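Local coordinates for protein Nrps/pks (Streptomyces albus, PDB 4OPE) that probably catalyses chain-extending condensation as a ketosynthase domain of a polyketide synthase that takes part in oxazolomycin biosynthesis, at residues V14-P19 and A240-V246; C37-P42 and K65-W69; G60-W66 and Y212-A216; Y237-E241 and I349-E353. One frame throughout, in Å; residues are numbered along the deposited sequence.

Contact 1: V14-P19 and A240-V246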
loop_
_atom_site.group_PDB
_atom_site.type_symbol
_atom_site.label_atom_id
_atom_site.label_comp_id
_atom_site.label_asym_id
_atom_site.label_seq_id
_atom_site.Cartn_x
_atom_site.Cartn_y
_atom_site.Cartn_z
ATOM N N VAL A 14 2.010 -9.806 19.349
ATOM C CA VAL A 14 1.808 -8.376 19.099
ATOM C C VAL A 14 2.920 -7.606 19.753
ATOM O O VAL A 14 3.443 -8.020 20.786
ATOM C CB VAL A 14 0.413 -7.895 19.637
ATOM C CG1 VAL A 14 0.189 -8.298 21.113
ATOM C CG2 VAL A 14 0.183 -6.393 19.418
ATOM N N ALA A 15 3.245 -6.470 19.178
ATOM C CA ALA A 15 4.231 -5.585 19.736
ATOM C C ALA A 15 3.987 -4.153 19.291
ATOM O O ALA A 15 3.347 -3.920 18.273
ATOM C CB ALA A 15 5.601 -6.060 19.314
ATOM N N GLY A 16 4.465 -3.191 20.060
ATOM C CA GLY A 16 4.171 -1.788 19.815
ATOM C C GLY A 16 4.818 -0.785 20.752
ATOM O O GLY A 16 5.140 -1.111 21.879
ATOM N N ARG A 17 5.041 0.434 20.272
ATOM C CA ARG A 17 5.343 1.563 21.135
ATOM C C ARG A 17 4.328 2.624 20.870
ATOM O O ARG A 17 4.026 2.906 19.726
ATOM C CB ARG A 17 6.693 2.150 20.813
ATOM C CG ARG A 17 7.807 1.155 20.950
ATOM C CD ARG A 17 9.074 1.644 20.285
ATOM N NE ARG A 17 9.567 2.843 20.954
ATOM C CZ ARG A 17 10.574 3.580 20.504
ATOM N NH1 ARG A 17 11.200 3.246 19.386
ATOM N NH2 ARG A 17 10.941 4.665 21.166
ATOM N N TYR A 18 3.843 3.236 21.932
ATOM C CA TYR A 18 2.877 4.312 21.849
ATOM C C TYR A 18 3.295 5.408 22.840
ATOM O O TYR A 18 4.285 5.239 23.570
ATOM C CB TYR A 18 1.494 3.739 22.132
ATOM C CG TYR A 18 1.160 2.649 21.150
ATOM C CD1 TYR A 18 0.881 2.944 19.827
ATOM C CD2 TYR A 18 1.175 1.325 21.516
ATOM C CE1 TYR A 18 0.593 1.956 18.908
ATOM C CE2 TYR A 18 0.888 0.315 20.598
ATOM C CZ TYR A 18 0.604 0.641 19.285
ATOM O OH TYR A 18 0.316 -0.341 18.371
ATOM N N PRO A 19 2.587 6.552 22.843
ATOM C CA PRO A 19 2.959 7.631 23.715
ATOM C C PRO A 19 3.040 7.196 25.170
ATOM O O PRO A 19 2.069 6.634 25.697
ATOM C CB PRO A 19 1.843 8.620 23.506
ATOM C CG PRO A 19 1.517 8.444 22.080
ATOM C CD PRO A 19 1.543 6.968 21.906
ATOM N N ALA A 240 -0.721 11.650 17.137
ATOM C CA ALA A 240 0.109 10.852 17.989
ATOM C C ALA A 240 1.001 9.919 17.193
ATOM O O ALA A 240 0.685 9.578 16.043
ATOM C CB ALA A 240 -0.754 10.052 18.918
ATOM N N GLU A 241 2.107 9.524 17.823
ATOM C CA GLU A 241 3.089 8.677 17.200
ATOM C C GLU A 241 2.920 7.203 17.646
ATOM O O GLU A 241 2.360 6.901 18.691
ATOM C CB GLU A 241 4.453 9.163 17.582
ATOM C CG GLU A 241 4.827 10.504 16.989
ATOM C CD GLU A 241 6.243 10.937 17.373
ATOM O OE1 GLU A 241 6.976 11.497 16.536
ATOM O OE2 GLU A 241 6.647 10.712 18.519
ATOM N N GLY A 242 3.350 6.283 16.815
ATOM C CA GLY A 242 3.275 4.895 17.195
ATOM C C GLY A 242 3.813 3.927 16.165
ATOM O O GLY A 242 3.928 4.235 14.988
ATOM N N SER A 243 4.109 2.739 16.638
ATOM C CA SER A 243 4.553 1.643 15.809
ATOM C C SER A 243 3.915 0.387 16.387
ATOM O O SER A 243 3.922 0.198 17.629
ATOM C CB SER A 243 6.060 1.497 15.939
ATOM O OG SER A 243 6.583 0.694 14.914
ATOM N N GLY A 244 3.361 -0.465 15.513
ATOM C CA GLY A 244 2.788 -1.668 15.982
ATOM C C GLY A 244 2.687 -2.725 14.941
ATOM O O GLY A 244 2.596 -2.441 13.765
ATOM N N ALA A 245 2.690 -3.979 15.395
ATOM C CA ALA A 245 2.549 -5.089 14.484
ATOM C C ALA A 245 1.987 -6.301 15.203
ATOM O O ALA A 245 2.213 -6.489 16.398
ATOM C CB ALA A 245 3.906 -5.414 13.890
ATOM N N VAL A 246 1.260 -7.113 14.450
ATOM C CA VAL A 246 0.775 -8.364 14.927
ATOM C C VAL A 246 1.286 -9.443 13.990
ATOM O O VAL A 246 1.657 -9.185 12.822
ATOM C CB VAL A 246 -0.765 -8.405 14.925
ATOM C CG1 VAL A 246 -1.340 -7.418 15.918
ATOM C CG2 VAL A 246 -1.338 -8.120 13.553
#
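The Tyr18 ring lies across two glycines of the facing strand: its CD1 is 4.1 Å from Gly242 CA and its OH 3.7 Å from Gly244 CA. A beta carbon on Gly242 would collide with the ring at CD1 and one on Gly244 with the hydroxyl, and one on Gly16 would strike CE2 of the same tyrosine. Beneath it, strand 14-17 runs antiparallel to strand 242-246, their axes 178° apart and 4.6 Å at closest approach. Hydrogen-bonded pairs Ala15-Ala245 and Arg17-Ser243 supply four main-chain bonds, among them Ala15 N to Ala245 O at 3.0 Å and Arg17 N to Ser243 O at 2.9 Å. In the thiolase fold these are adjacent strands of the N-terminal five-stranded sheet, whose strand order is 3-2-4-5-1. Arg17, Ser243 and Ala245 touch helix 93-108 from the face they share with Ala15; on the other face Val14, touching Val246 through CG2 to CG1 at 4.0 Å, meets helix 356-370 together with Tyr18. Arg17 bonds to the carbonyl of Asp72, Ser243 to the Thr101 hydroxyl, and Glu241 forms a salt bridge with Arg45. The pairing thus rests on main-chain hydrogen bonds, and the glycines let the tyrosine lie close on the sheet.

Contact 2: C37-P42 and K65-W69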
loop_
_atom_site.group_PDB
_atom_site.type_symbol
_atom_site.label_atom_id
_atom_site.label_comp_id
_atom_site.label_asym_id
_atom_site.label_seq_id
_atom_site.Cartn_x
_atom_site.Cartn_y
_atom_site.Cartn_z
ATOM N N CYS A 37 -1.903 10.632 28.015
ATOM C CA CYS A 37 -0.509 10.576 27.571
ATOM C C CYS A 37 -0.108 11.707 26.622
ATOM O O CYS A 37 0.987 11.691 26.051
ATOM C CB CYS A 37 -0.254 9.228 26.899
ATOM S SG CYS A 37 -0.695 7.823 27.952
ATOM N N VAL A 38 -0.979 12.690 26.442
ATOM C CA VAL A 38 -0.690 13.775 25.525
ATOM C C VAL A 38 0.174 14.853 26.169
ATOM O O VAL A 38 0.031 15.141 27.337
ATOM C CB VAL A 38 -1.987 14.384 24.988
ATOM C CG1 VAL A 38 -1.686 15.711 24.349
ATOM C CG2 VAL A 38 -2.631 13.425 23.984
ATOM N N GLU A 39 1.060 15.450 25.389
ATOM C CA GLU A 39 2.009 16.462 25.876
ATOM C C GLU A 39 2.251 17.528 24.792
ATOM O O GLU A 39 1.922 17.344 23.629
ATOM C CB GLU A 39 3.374 15.847 26.240
ATOM C CG GLU A 39 3.425 14.944 27.457
ATOM C CD GLU A 39 3.217 15.673 28.778
ATOM O OE1 GLU A 39 3.101 14.974 29.828
ATOM O OE2 GLU A 39 3.136 16.934 28.771
ATOM N N GLU A 40 2.809 18.655 25.220
ATOM C CA GLU A 40 3.237 19.703 24.325
ATOM C C GLU A 40 4.372 19.217 23.482
ATOM O O GLU A 40 5.102 18.349 23.908
ATOM C CB GLU A 40 3.682 20.936 25.091
ATOM C CG GLU A 40 2.497 21.730 25.630
ATOM C CD GLU A 40 2.873 23.092 26.226
ATOM O OE1 GLU A 40 3.985 23.616 25.900
ATOM O OE2 GLU A 40 2.028 23.622 27.010
ATOM N N VAL A 41 4.517 19.784 22.289
ATOM C CA VAL A 41 5.658 19.489 21.444
ATOM C C VAL A 41 6.988 19.542 22.217
ATOM O O VAL A 41 7.304 20.523 22.876
ATOM C CB VAL A 41 5.785 20.423 20.234
ATOM C CG1 VAL A 41 6.964 19.956 19.404
ATOM C CG2 VAL A 41 4.522 20.417 19.375
ATOM N N PRO A 42 7.749 18.459 22.161
ATOM C CA PRO A 42 8.994 18.480 22.884
ATOM C C PRO A 42 10.002 19.438 22.274
ATOM O O PRO A 42 10.086 19.535 21.073
ATOM C CB PRO A 42 9.492 17.032 22.772
ATOM C CG PRO A 42 8.263 16.240 22.586
ATOM C CD PRO A 42 7.296 17.096 21.844
ATOM N N LYS A 65 -0.442 22.829 20.009
ATOM C CA LYS A 65 0.933 22.561 20.373
ATOM C C LYS A 65 1.112 21.221 21.104
ATOM O O LYS A 65 2.072 21.046 21.859
ATOM C CB LYS A 65 1.405 23.696 21.260
ATOM C CG LYS A 65 0.440 24.002 22.389
ATOM C CD LYS A 65 1.017 25.028 23.342
ATOM C CE LYS A 65 0.070 25.286 24.493
ATOM N NZ LYS A 65 0.740 26.010 25.606
ATOM N N TRP A 66 0.219 20.269 20.851
ATOM C CA TRP A 66 0.195 19.029 21.595
ATOM C C TRP A 66 0.348 17.849 20.669
ATOM O O TRP A 66 0.085 17.953 19.459
ATOM C CB TRP A 66 -1.120 18.892 22.340
ATOM C CG TRP A 66 -1.383 20.006 23.335
ATOM C CD1 TRP A 66 -0.869 20.124 24.607
ATOM C CD2 TRP A 66 -2.234 21.133 23.149
ATOM N NE1 TRP A 66 -1.333 21.264 25.200
ATOM C CE2 TRP A 66 -2.180 21.898 24.339
ATOM C CE3 TRP A 66 -3.018 21.579 22.092
ATOM C CZ2 TRP A 66 -2.898 23.069 24.507
ATOM C CZ3 TRP A 66 -3.726 22.762 22.248
ATOM C CH2 TRP A 66 -3.662 23.494 23.458
ATOM N N GLY A 67 0.766 16.724 21.254
ATOM C CA GLY A 67 0.719 15.450 20.565
ATOM C C GLY A 67 0.932 14.257 21.464
ATOM O O GLY A 67 1.247 14.407 22.659
ATOM N N GLY A 68 0.754 13.064 20.885
ATOM C CA GLY A 68 1.222 11.815 21.509
ATOM C C GLY A 68 2.604 11.488 21.024
ATOM O O GLY A 68 2.772 11.154 19.867
ATOM N N TRP A 69 3.608 11.604 21.884
ATOM C CA TRP A 69 5.004 11.511 21.450
ATOM C C TRP A 69 5.603 10.223 21.888
ATOM O O TRP A 69 5.367 9.813 23.007
ATOM C CB TRP A 69 5.823 12.648 22.034
ATOM C CG TRP A 69 5.198 13.932 21.712
ATOM C CD1 TRP A 69 4.414 14.673 22.521
ATOM C CD2 TRP A 69 5.208 14.590 20.454
ATOM N NE1 TRP A 69 3.974 15.772 21.864
ATOM C CE2 TRP A 69 4.454 15.744 20.587
ATOM C CE3 TRP A 69 5.824 14.330 19.232
ATOM C CZ2 TRP A 69 4.259 16.621 19.542
ATOM C CZ3 TRP A 69 5.658 15.218 18.208
ATOM C CH2 TRP A 69 4.867 16.330 18.359
HETATM O O HOH W 1 3.134 12.369 24.770
HETATM O O HOH W 2 -0.012 22.495 27.616
#
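Trp69 forms the apolar centre, with Pro42 on its indole face: Pro42 CD sits 3.4 Å from the centroid of the Trp69 five-membered ring, nearly on the normal, a clear CH-pi contact. Val41 CG2 adds packing 3.8 Å from Trp69 CZ2. This cluster borders a small two-stranded antiparallel ribbon, 39-40 with 66-67, which is no tight hairpin, since the 41-65 connection intervenes; it lies apart from the main sheet of the ketosynthase. A second apolar touch, Val38 CG1 to Trp66 CB at 3.8 Å, sits beside the ribbon, where the Trp66 ring also makes a cation-pi contact with Arg226. The ribbon itself pairs Glu39 N with Gly67 O at 2.9 Å and Gly67 N with Glu39 O at 2.7 Å. Glu39 O is doubly used, because Trp69 NE1 also donates to it at 3.1 Å, fixing the indole against the backbone. One step further, Val41 N bonds to Lys65 O at 2.8 Å. At the polar edge, Glu40 and Lys65 form a salt bridge, OE2 to NZ 3.1 Å, and one water accepts from Trp66 NE1 at 3.0 Å while donating to Glu40 OE2 at 2.4 Å.

Contact 3: G60-W66 and Y212-A216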
loop_
_atom_site.group_PDB
_atom_site.type_symbol
_atom_site.label_atom_id
_atom_site.label_comp_id
_atom_site.label_asym_id
_atom_site.label_seq_id
_atom_site.Cartn_x
_atom_site.Cartn_y
_atom_site.Cartn_z
ATOM N N GLY A 60 -0.818 30.670 8.172
ATOM C CA GLY A 60 0.531 30.101 8.126
ATOM C C GLY A 60 1.054 29.700 9.491
ATOM O O GLY A 60 2.282 29.683 9.748
ATOM N N LYS A 61 0.098 29.342 10.351
ATOM C CA LYS A 61 0.344 29.078 11.759
ATOM C C LYS A 61 -0.443 27.861 12.293
ATOM O O LYS A 61 -1.498 27.481 11.770
ATOM C CB LYS A 61 -0.023 30.327 12.569
ATOM C CG LYS A 61 0.926 31.480 12.384
ATOM C CD LYS A 61 2.335 30.987 12.618
ATOM C CE LYS A 61 3.277 32.110 12.969
ATOM N NZ LYS A 61 4.577 31.796 12.342
ATOM N N ALA A 62 0.080 27.272 13.359
ATOM C CA ALA A 62 -0.625 26.222 14.041
ATOM C C ALA A 62 -1.220 26.759 15.320
ATOM O O ALA A 62 -0.557 27.428 16.064
ATOM C CB ALA A 62 0.311 25.052 14.317
ATOM N N TYR A 63 -2.482 26.471 15.574
ATOM C CA TYR A 63 -3.142 27.004 16.786
ATOM C C TYR A 63 -3.139 25.969 17.958
ATOM O O TYR A 63 -3.810 26.146 18.977
ATOM C CB TYR A 63 -4.566 27.459 16.432
ATOM C CG TYR A 63 -5.391 26.379 15.773
ATOM C CD1 TYR A 63 -6.035 25.435 16.524
ATOM C CD2 TYR A 63 -5.529 26.313 14.402
ATOM C CE1 TYR A 63 -6.795 24.434 15.928
ATOM C CE2 TYR A 63 -6.282 25.324 13.789
ATOM C CZ TYR A 63 -6.913 24.370 14.554
ATOM O OH TYR A 63 -7.677 23.348 13.968
ATOM N N ALA A 64 -2.395 24.873 17.791
ATOM C CA ALA A 64 -2.236 23.896 18.846
ATOM C C ALA A 64 -0.796 23.422 18.871
ATOM O O ALA A 64 -0.050 23.563 17.884
ATOM C CB ALA A 64 -3.197 22.726 18.652
ATOM N N LYS A 65 -0.442 22.829 20.009
ATOM C CA LYS A 65 0.933 22.561 20.373
ATOM C C LYS A 65 1.112 21.221 21.104
ATOM O O LYS A 65 2.072 21.046 21.859
ATOM C CB LYS A 65 1.405 23.696 21.260
ATOM C CG LYS A 65 0.440 24.002 22.389
ATOM C CD LYS A 65 1.017 25.028 23.342
ATOM C CE LYS A 65 0.070 25.286 24.493
ATOM N NZ LYS A 65 0.740 26.010 25.606
ATOM N N TRP A 66 0.219 20.269 20.851
ATOM C CA TRP A 66 0.195 19.029 21.595
ATOM C C TRP A 66 0.348 17.849 20.669
ATOM O O TRP A 66 0.085 17.953 19.459
ATOM C CB TRP A 66 -1.120 18.892 22.340
ATOM C CG TRP A 66 -1.383 20.006 23.335
ATOM C CD1 TRP A 66 -0.869 20.124 24.607
ATOM C CD2 TRP A 66 -2.234 21.133 23.149
ATOM N NE1 TRP A 66 -1.333 21.264 25.200
ATOM C CE2 TRP A 66 -2.180 21.898 24.339
ATOM C CE3 TRP A 66 -3.018 21.579 22.092
ATOM C CZ2 TRP A 66 -2.898 23.069 24.507
ATOM C CZ3 TRP A 66 -3.726 22.762 22.248
ATOM C CH2 TRP A 66 -3.662 23.494 23.458
ATOM N N TYR A 212 2.026 19.879 11.328
ATOM C CA TYR A 212 1.199 20.662 12.232
ATOM C C TYR A 212 0.666 21.875 11.503
ATOM O O TYR A 212 -0.442 22.274 11.778
ATOM C CB TYR A 212 1.957 21.011 13.521
ATOM C CG TYR A 212 1.843 19.931 14.598
ATOM C CD1 TYR A 212 2.506 18.685 14.496
ATOM C CD2 TYR A 212 1.053 20.132 15.687
ATOM C CE1 TYR A 212 2.369 17.711 15.490
ATOM C CE2 TYR A 212 0.902 19.172 16.671
ATOM C CZ TYR A 212 1.554 17.967 16.590
ATOM O OH TYR A 212 1.353 17.080 17.637
ATOM N N LEU A 213 1.406 22.429 10.537
ATOM C CA LEU A 213 0.847 23.512 9.706
ATOM C C LEU A 213 -0.221 23.051 8.730
ATOM O O LEU A 213 -1.286 23.636 8.641
ATOM C CB LEU A 213 1.934 24.282 8.959
ATOM C CG LEU A 213 2.829 25.040 9.933
ATOM C CD1 LEU A 213 3.950 25.626 9.146
ATOM C CD2 LEU A 213 2.114 26.149 10.678
ATOM N N GLN A 214 0.071 22.001 8.000
ATOM C CA GLN A 214 -0.919 21.368 7.130
ATOM C C GLN A 214 -2.220 21.073 7.910
ATOM O O GLN A 214 -3.315 21.390 7.467
ATOM C CB GLN A 214 -0.315 20.076 6.605
ATOM C CG GLN A 214 -0.451 19.794 5.144
ATOM C CD GLN A 214 0.480 18.673 4.682
ATOM O OE1 GLN A 214 1.043 17.886 5.492
ATOM N NE2 GLN A 214 0.659 18.588 3.358
ATOM N N LEU A 215 -2.113 20.479 9.091
ATOM C CA LEU A 215 -3.319 20.125 9.798
ATOM C C LEU A 215 -4.008 21.405 10.361
ATOM O O LEU A 215 -5.238 21.473 10.410
ATOM C CB LEU A 215 -3.057 19.071 10.899
ATOM C CG LEU A 215 -2.688 17.628 10.487
ATOM C CD1 LEU A 215 -2.409 16.774 11.720
ATOM C CD2 LEU A 215 -3.708 16.924 9.606
ATOM N N ALA A 216 -3.236 22.400 10.788
ATOM C CA ALA A 216 -3.869 23.611 11.333
ATOM C C ALA A 216 -4.622 24.333 10.240
ATOM O O ALA A 216 -5.756 24.702 10.412
ATOM C CB ALA A 216 -2.853 24.543 11.968
HETATM O O HOH W 3 -1.129 26.628 8.792
#
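Tyr212 adopts an m rotamer (chi1 -87°) that carries its hydroxyl out from the helix to Trp66, where OH donates to Trp66 O at a very short 2.4 Å. Leu213, one position on, is also m, with chi2 t; its CD2 comes to 3.5 Å from both Lys61 C and Ala62 N. On the next turn, Ala216 CB nestles 3.2 Å from Lys61 O and 4.0 Å from Ala62 CB. Positions 212, 213 and 216 thus form one flank of helix 210-217, which follows a sheet strand of the thiolase fold, and the long 41-65 loop wraps over that flank; Leu213 also packs on Ala140 of the second subunit. Tyr63 takes the p rotamer, bringing its ring edge to the helix, CE2 3.5 Å from Ala216 O, while its hydroxyl bonds to the Leu221 carbonyl. The Lys61 side chain, m at chi1 and chi2, leaves the helix behind, whereas its backbone stays joined through a water that donates to Lys61 O at 3.1 Å and Leu213 O at 3.0 Å.

Contact 4: Y237-E241 and I349-E353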
loop_
_atom_site.group_PDB
_atom_site.type_symbol
_atom_site.label_atom_id
_atom_site.label_comp_id
_atom_site.label_asym_id
_atom_site.label_seq_id
_atom_site.Cartn_x
_atom_site.Cartn_y
_atom_site.Cartn_z
ATOM N N TYR A 237 -8.819 16.638 16.476
ATOM C CA TYR A 237 -8.005 15.614 17.109
ATOM C C TYR A 237 -6.620 16.098 17.428
ATOM O O TYR A 237 -6.289 17.233 17.190
ATOM C CB TYR A 237 -7.970 14.361 16.237
ATOM C CG TYR A 237 -7.350 14.515 14.871
ATOM C CD1 TYR A 237 -8.129 14.776 13.782
ATOM C CD2 TYR A 237 -5.988 14.330 14.664
ATOM C CE1 TYR A 237 -7.600 14.864 12.515
ATOM C CE2 TYR A 237 -5.446 14.429 13.379
ATOM C CZ TYR A 237 -6.282 14.694 12.322
ATOM O OH TYR A 237 -5.810 14.816 11.051
ATOM N N VAL A 238 -5.832 15.229 18.005
ATOM C CA VAL A 238 -4.428 15.514 18.246
ATOM C C VAL A 238 -3.542 14.393 17.666
ATOM O O VAL A 238 -3.783 13.221 17.894
ATOM C CB VAL A 238 -4.183 15.731 19.746
ATOM C CG1 VAL A 238 -4.624 14.560 20.563
ATOM C CG2 VAL A 238 -2.724 15.972 20.018
ATOM N N PRO A 239 -2.522 14.746 16.900
ATOM C CA PRO A 239 -1.682 13.695 16.351
ATOM C C PRO A 239 -0.947 12.902 17.424
ATOM O O PRO A 239 -0.583 13.418 18.484
ATOM C CB PRO A 239 -0.665 14.462 15.479
ATOM C CG PRO A 239 -1.266 15.792 15.252
ATOM C CD PRO A 239 -1.992 16.063 16.544
ATOM N N ALA A 240 -0.721 11.650 17.137
ATOM C CA ALA A 240 0.109 10.852 17.989
ATOM C C ALA A 240 1.001 9.919 17.193
ATOM O O ALA A 240 0.685 9.578 16.043
ATOM C CB ALA A 240 -0.754 10.052 18.918
ATOM N N GLU A 241 2.107 9.524 17.823
ATOM C CA GLU A 241 3.089 8.677 17.200
ATOM C C GLU A 241 2.920 7.203 17.646
ATOM O O GLU A 241 2.360 6.901 18.691
ATOM C CB GLU A 241 4.453 9.163 17.582
ATOM C CG GLU A 241 4.827 10.504 16.989
ATOM C CD GLU A 241 6.243 10.937 17.373
ATOM O OE1 GLU A 241 6.976 11.497 16.536
ATOM O OE2 GLU A 241 6.647 10.712 18.519
ATOM N N ILE A 349 -4.137 8.408 24.116
ATOM C CA ILE A 349 -2.873 8.720 23.433
ATOM C C ILE A 349 -2.993 9.665 22.265
ATOM O O ILE A 349 -1.992 10.117 21.764
ATOM C CB ILE A 349 -2.211 7.445 22.861
ATOM C CG1 ILE A 349 -3.110 6.759 21.846
ATOM C CG2 ILE A 349 -1.946 6.454 23.969
ATOM C CD1 ILE A 349 -2.379 5.741 21.036
ATOM N N GLY A 350 -4.192 9.888 21.758
ATOM C CA GLY A 350 -4.352 10.698 20.556
ATOM C C GLY A 350 -4.565 9.877 19.309
ATOM O O GLY A 350 -4.651 8.684 19.368
ATOM N N HIS A 351 -4.646 10.539 18.179
ATOM C CA HIS A 351 -4.908 9.917 16.930
ATOM C C HIS A 351 -3.580 9.549 16.290
ATOM O O HIS A 351 -2.922 10.406 15.715
ATOM C CB HIS A 351 -5.608 10.940 16.062
ATOM C CG HIS A 351 -6.077 10.425 14.745
ATOM N ND1 HIS A 351 -5.666 9.226 14.227
ATOM C CD2 HIS A 351 -6.943 10.943 13.839
ATOM C CE1 HIS A 351 -6.229 9.034 13.043
ATOM N NE2 HIS A 351 -7.010 10.059 12.784
ATOM N N ALA A 352 -3.194 8.264 16.357
ATOM C CA ALA A 352 -1.918 7.812 15.844
ATOM C C ALA A 352 -1.870 7.607 14.330
ATOM O O ALA A 352 -0.949 6.957 13.821
ATOM C CB ALA A 352 -1.496 6.539 16.527
ATOM N N GLU A 353 -2.837 8.139 13.620
ATOM C CA GLU A 353 -2.753 8.277 12.180
ATOM C C GLU A 353 -2.559 6.935 11.551
ATOM O O GLU A 353 -3.403 6.100 11.745
ATOM C CB GLU A 353 -1.722 9.344 11.826
ATOM C CG GLU A 353 -2.324 10.676 12.238
ATOM C CD GLU A 353 -1.381 11.857 12.332
ATOM O OE1 GLU A 353 -1.914 12.972 12.187
ATOM O OE2 GLU A 353 -0.172 11.707 12.545
#
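This is a buried loop-to-loop contact, joining the approach to strand 242-250 with the turn between helices 346-349 and 356-370. The turn belongs to the GHxE sequence motif of ketosynthases, whose histidine is catalytic in relatives; His351, packed on Cys176, is consistent with that role. The two backbones cross nearly at right angles, 89° end to end, and meet in a single bridge around Pro239: His351 N bonds to Val238 O at 2.8 Å, and Ala240 N to His351 O at 2.9 Å. Gly350 permits the approach, leaving the helix with a phi of 101°; a beta carbon there would be jammed by its own chain and tight against Val238 O. Ala240 fills the crossing, with CB 3.1 Å from Ile349 O and 4.3 Å from Ala352 CB. The imidazole of His351 is held in turn by Tyr237 in a T-shaped (edge-to-face) stack, ring centroids 4.7 Å apart, with His351 CD2 3.6 Å from Tyr237 CD2. Glu353 extends beside the Tyr237 ring edge, and its carboxylate forms a salt bridge with Lys211. Beyond the bridge, Ala352 CA makes a CA-H...O contact with Ala240 O at 3.2 Å.

How the contacts relate
From the N terminus, strand 9-17 opens the longest of the four loops, closed when contact 1 pairs it with strand 242-250. Contacts 2 and 3 nest inside it. Contact 2 closes the short loop from 37-42 to 65-69, and contact 3 opens on the shared Lys65 and Trp66, running on to helix 210-217. Contact 4 begins at 237-241, sharing Ala240 and Glu241 with contact 1, and carries the chain into the C-terminal half at 349-353. Gly68 links contact 2 to contacts 1 and 4, its N and O probably hydrogen-bonded to Pro239 O and Glu241 N. Together the contacts tie the central sheet, the peripheral ribbon, the dimer-facing helix and the histidine turn.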